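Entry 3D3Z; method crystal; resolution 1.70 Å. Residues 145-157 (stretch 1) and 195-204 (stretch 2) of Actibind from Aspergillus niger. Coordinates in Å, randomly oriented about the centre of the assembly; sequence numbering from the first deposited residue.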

# COMPACT_ATOMS: atom_id res chain seq x y z
N ASP A 145 -3.00 -0.91 8.48
CA ASP A 145 -3.25 -2.27 8.97
C ASP A 145 -2.60 -3.32 8.04
O ASP A 145 -1.98 -4.27 8.51
N LEU A 146 -2.76 -3.14 6.74
CA LEU A 146 -2.20 -4.08 5.75
C LEU A 146 -0.67 -3.99 5.69
O LEU A 146 0.04 -5.00 5.73
N PHE A 147 -0.16 -2.77 5.65
CA PHE A 147 1.30 -2.55 5.71
C PHE A 147 1.94 -3.27 6.88
O PHE A 147 3.02 -3.90 6.73
N LYS A 148 1.31 -3.21 8.06
CA LYS A 148 1.87 -3.90 9.24
C LYS A 148 2.07 -5.40 9.00
O LYS A 148 2.90 -6.02 9.64
N THR A 149 1.33 -5.97 8.08
CA THR A 149 1.46 -7.41 7.87
C THR A 149 2.56 -7.74 6.84
O THR A 149 2.78 -8.91 6.53
N LEU A 150 3.20 -6.71 6.28
CA LEU A 150 4.10 -6.86 5.12
C LEU A 150 5.44 -6.24 5.42
O LEU A 150 5.81 -5.25 4.79
N ASP A 151 6.13 -6.78 6.43
CA ASP A 151 7.41 -6.27 6.89
C ASP A 151 8.52 -6.82 5.95
O ASP A 151 9.20 -7.80 6.24
N SER A 152 8.65 -6.12 4.83
CA SER A 152 9.67 -6.32 3.80
C SER A 152 11.09 -6.39 4.34
O SER A 152 11.84 -7.30 3.99
N TYR A 153 11.49 -5.44 5.19
CA TYR A 153 12.84 -5.46 5.74
C TYR A 153 13.18 -6.77 6.44
O TYR A 153 14.26 -7.33 6.20
N THR A 154 12.28 -7.24 7.30
CA THR A 154 12.50 -8.48 8.02
C THR A 154 12.43 -9.70 7.11
O THR A 154 13.22 -10.62 7.26
N ALA A 155 11.50 -9.71 6.17
CA ALA A 155 11.42 -10.84 5.24
C ALA A 155 12.75 -10.95 4.45
O ALA A 155 13.23 -12.06 4.19
N LEU A 156 13.29 -9.80 4.03
CA LEU A 156 14.57 -9.75 3.31
C LEU A 156 15.72 -10.15 4.24
O LEU A 156 16.53 -11.01 3.90
N SER A 157 15.77 -9.54 5.41
CA SER A 157 16.77 -9.87 6.40
C SER A 157 16.91 -11.36 6.71
O SER A 157 18.04 -11.86 6.89
N ALA A 195 19.29 0.53 -7.65
CA ALA A 195 19.06 0.31 -6.21
C ALA A 195 17.58 -0.06 -5.95
O ALA A 195 16.65 0.47 -6.56
N LEU A 196 17.41 -0.99 -5.04
CA LEU A 196 16.13 -1.43 -4.53
C LEU A 196 15.43 -0.19 -3.90
O LEU A 196 16.01 0.56 -3.09
N SER A 197 14.21 0.02 -4.35
CA SER A 197 13.49 1.29 -4.23
C SER A 197 11.98 1.16 -3.89
O SER A 197 11.49 1.91 -3.07
N GLN A 198 11.26 0.28 -4.57
CA GLN A 198 9.79 0.17 -4.45
C GLN A 198 9.33 -1.29 -4.47
O GLN A 198 9.96 -2.13 -5.15
N LEU A 199 8.21 -1.54 -3.79
CA LEU A 199 7.55 -2.85 -3.74
C LEU A 199 6.03 -2.65 -3.89
O LEU A 199 5.43 -1.69 -3.31
N TYR A 200 5.40 -3.47 -4.77
CA TYR A 200 3.92 -3.57 -4.84
C TYR A 200 3.48 -5.00 -4.53
O TYR A 200 3.73 -5.94 -5.31
N TYR A 201 2.81 -5.17 -3.40
CA TYR A 201 2.19 -6.44 -3.03
C TYR A 201 0.73 -6.44 -3.48
O TYR A 201 -0.05 -5.60 -3.04
N TYR A 202 0.38 -7.40 -4.36
CA TYR A 202 -0.95 -7.50 -4.95
C TYR A 202 -1.84 -8.42 -4.13
O TYR A 202 -1.38 -9.40 -3.51
N PHE A 203 -3.12 -8.05 -4.11
CA PHE A 203 -4.16 -8.76 -3.34
C PHE A 203 -5.47 -8.75 -4.11
O PHE A 203 -5.81 -7.80 -4.85
N ASN A 204 -6.23 -9.80 -3.91
CA ASN A 204 -7.65 -9.72 -4.20
C ASN A 204 -8.38 -9.73 -2.84
O ASN A 204 -7.79 -10.12 -1.81

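This is a small, mostly apolar contact between a strand and a segment made of the end of one helix, a turn and the start of another, with one short hydrogen bond set among leucine and aromatic side chains. The two stretches bury 354 Å² in total. Helix 152-157 runs across the strand at 105°, and the axes come no closer than 12.2 Å, so side chains fill the gap.

From the strand, Leu196, Leu199, Tyr201 and Phe203 point toward the other stretch. Leu196 takes chi1 t and chi2 p. Leu199 takes m and t. Tyr201 and Phe203 both have chi1 m. Facing them are Leu146 (t, p), Leu150 (m, t), Ser152 (m) and Leu156 (m, t).

Leu150 and Tyr201 are the most covered by the other stretch (66 and 65 Å²). Leu150 CD2 lies over one face of the Tyr201 ring, 4.0 Å from its centroid and 17° off the normal, a CH-pi contact. The other methyl, Leu150 CD1, reaches the edge of the Phe203 ring, 4.0 Å from Phe203 CE2. One leucine thus touches both aromatic rings. Leu146 CD1 lies over a face of Phe203, and Leu146 CD2 is 4.0 Å from Phe203 CE2. At the far end, Leu156 CD1 meets Leu196 CD2 at 4.3 Å, a looser contact.

The polar link is at Ser152. Tyr201 OH donates to Ser152 OG at 2.5 Å. Ser152 OG sits near the plane of the Tyr201 ring, where the phenol hydroxyl can reach it. Ser152 OG also lies 3.2 Å from Leu199 CD1 and is hydrogen-bonded elsewhere in the structure.

Asp151 points away from the strand and caps the helix instead. Asp151 OD1 accepts from Thr154 N at 3.2 Å, the capping bond, and Asp151 OD2 accepts from Thr154 OG1 at 2.8 Å. Thr149 OG1, in the turn, donates to Leu146 O at 2.6 Å, back in the preceding helix.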

# COMPACT_ATOMS: atom_id res chain seq x y z
CB ASP A 145 -4.75 -2.56 9.10
CG ASP A 145 -5.41 -1.81 10.25
OD1 ASP A 145 -4.71 -1.31 11.14
OD2 ASP A 145 -6.64 -1.80 10.26
CB LEU A 146 -2.81 -3.78 4.40
CG LEU A 146 -2.61 -4.84 3.34
CD1 LEU A 146 -3.24 -6.19 3.74
CD2 LEU A 146 -3.24 -4.29 2.07
CB PHE A 147 1.57 -1.06 5.81
CG PHE A 147 3.02 -0.71 6.03
CD1 PHE A 147 3.93 -0.78 5.00
CD2 PHE A 147 3.43 -0.23 7.22
CE1 PHE A 147 5.24 -0.41 5.19
CE2 PHE A 147 4.75 0.15 7.46
CZ PHE A 147 5.69 0.05 6.40
CB LYS A 148 1.00 -3.69 10.48
CG LYS A 148 1.12 -2.30 11.05
CD LYS A 148 0.04 -2.07 12.03
CE LYS A 148 0.33 -0.88 12.83
NZ LYS A 148 -0.60 -0.78 13.98
CB THR A 149 0.12 -8.03 7.39
OG1 THR A 149 -0.21 -7.54 6.10
CG2 THR A 149 -1.06 -7.77 8.38
CB LEU A 150 3.46 -6.16 3.91
CG LEU A 150 2.20 -6.81 3.38
CD1 LEU A 150 1.47 -5.88 2.43
CD2 LEU A 150 2.54 -8.13 2.69
CB ASP A 151 7.65 -6.65 8.35
CG ASP A 151 8.96 -6.10 8.90
OD1 ASP A 151 9.75 -5.44 8.19
OD2 ASP A 151 9.23 -6.37 10.08
CB SER A 152 9.52 -5.16 2.79
OG SER A 152 8.24 -5.20 2.20
CB TYR A 153 13.09 -4.32 6.70
CG TYR A 153 14.53 -4.25 7.13
CD1 TYR A 153 15.40 -3.38 6.49
CD2 TYR A 153 15.06 -5.08 8.14
CE1 TYR A 153 16.71 -3.29 6.84
CE2 TYR A 153 16.42 -5.01 8.49
CZ TYR A 153 17.23 -4.11 7.82
OH TYR A 153 18.57 -3.97 8.11
CB THR A 154 11.52 -8.63 9.17
OG1 THR A 154 11.73 -7.54 10.07
CG2 THR A 154 11.79 -9.93 9.94
CB ALA A 155 10.26 -10.68 4.31
CB LEU A 156 14.82 -8.37 2.67
CG LEU A 156 13.95 -8.05 1.43
CD1 LEU A 156 13.92 -6.54 1.16
CD2 LEU A 156 14.37 -8.79 0.16
CB SER A 157 16.47 -9.14 7.70
OG SER A 157 17.59 -9.21 8.54
CB ALA A 195 19.45 1.54 -5.39
CB LEU A 196 16.38 -2.63 -3.57
CG LEU A 196 15.30 -3.60 -3.14
CD1 LEU A 196 14.61 -4.27 -4.31
CD2 LEU A 196 15.91 -4.59 -2.13
CB SER A 197 13.63 2.03 -5.53
OG SER A 197 12.95 3.25 -5.40
CB GLN A 198 9.13 0.91 -5.61
CG GLN A 198 9.38 2.44 -5.62
CD GLN A 198 8.45 3.20 -6.51
OE1 GLN A 198 7.25 2.99 -6.46
NE2 GLN A 198 9.01 4.12 -7.36
CB LEU A 199 7.88 -3.59 -2.45
CG LEU A 199 9.33 -4.00 -2.12
CD1 LEU A 199 9.42 -4.60 -0.74
CD2 LEU A 199 9.90 -4.97 -3.19
CB TYR A 200 3.31 -3.22 -6.19
CG TYR A 200 3.79 -2.03 -6.99
CD1 TYR A 200 4.51 -0.95 -6.42
CD2 TYR A 200 3.51 -1.96 -8.35
CE1 TYR A 200 4.91 0.12 -7.19
CE2 TYR A 200 3.92 -0.89 -9.13
CZ TYR A 200 4.61 0.15 -8.56
OH TYR A 200 4.99 1.22 -9.36
CB TYR A 201 2.29 -6.66 -1.53
CG TYR A 201 3.66 -6.78 -0.91
CD1 TYR A 201 4.26 -8.04 -0.72
CD2 TYR A 201 4.34 -5.67 -0.42
CE1 TYR A 201 5.48 -8.16 -0.08
CE2 TYR A 201 5.56 -5.81 0.19
CZ TYR A 201 6.14 -7.05 0.32
OH TYR A 201 7.34 -7.21 0.94
CB TYR A 202 -0.89 -8.01 -6.40
CG TYR A 202 -0.21 -7.07 -7.39
CD1 TYR A 202 -0.93 -6.42 -8.36
CD2 TYR A 202 1.17 -6.85 -7.35
CE1 TYR A 202 -0.30 -5.54 -9.28
CE2 TYR A 202 1.81 -5.98 -8.27
CZ TYR A 202 1.07 -5.36 -9.23
OH TYR A 202 1.70 -4.51 -10.12
CB PHE A 203 -4.44 -8.05 -2.01
CG PHE A 203 -3.36 -8.15 -1.03
CD1 PHE A 203 -3.28 -9.24 -0.19
CD2 PHE A 203 -2.41 -7.14 -0.91
CE1 PHE A 203 -2.31 -9.33 0.73
CE2 PHE A 203 -1.43 -7.23 -0.00
CZ PHE A 203 -1.38 -8.32 0.82
CB ASN A 204 -8.13 -10.85 -5.12
CG ASN A 204 -7.43 -10.87 -6.51
OD1 ASN A 204 -7.29 -9.86 -7.21
ND2 ASN A 204 -7.01 -12.04 -6.90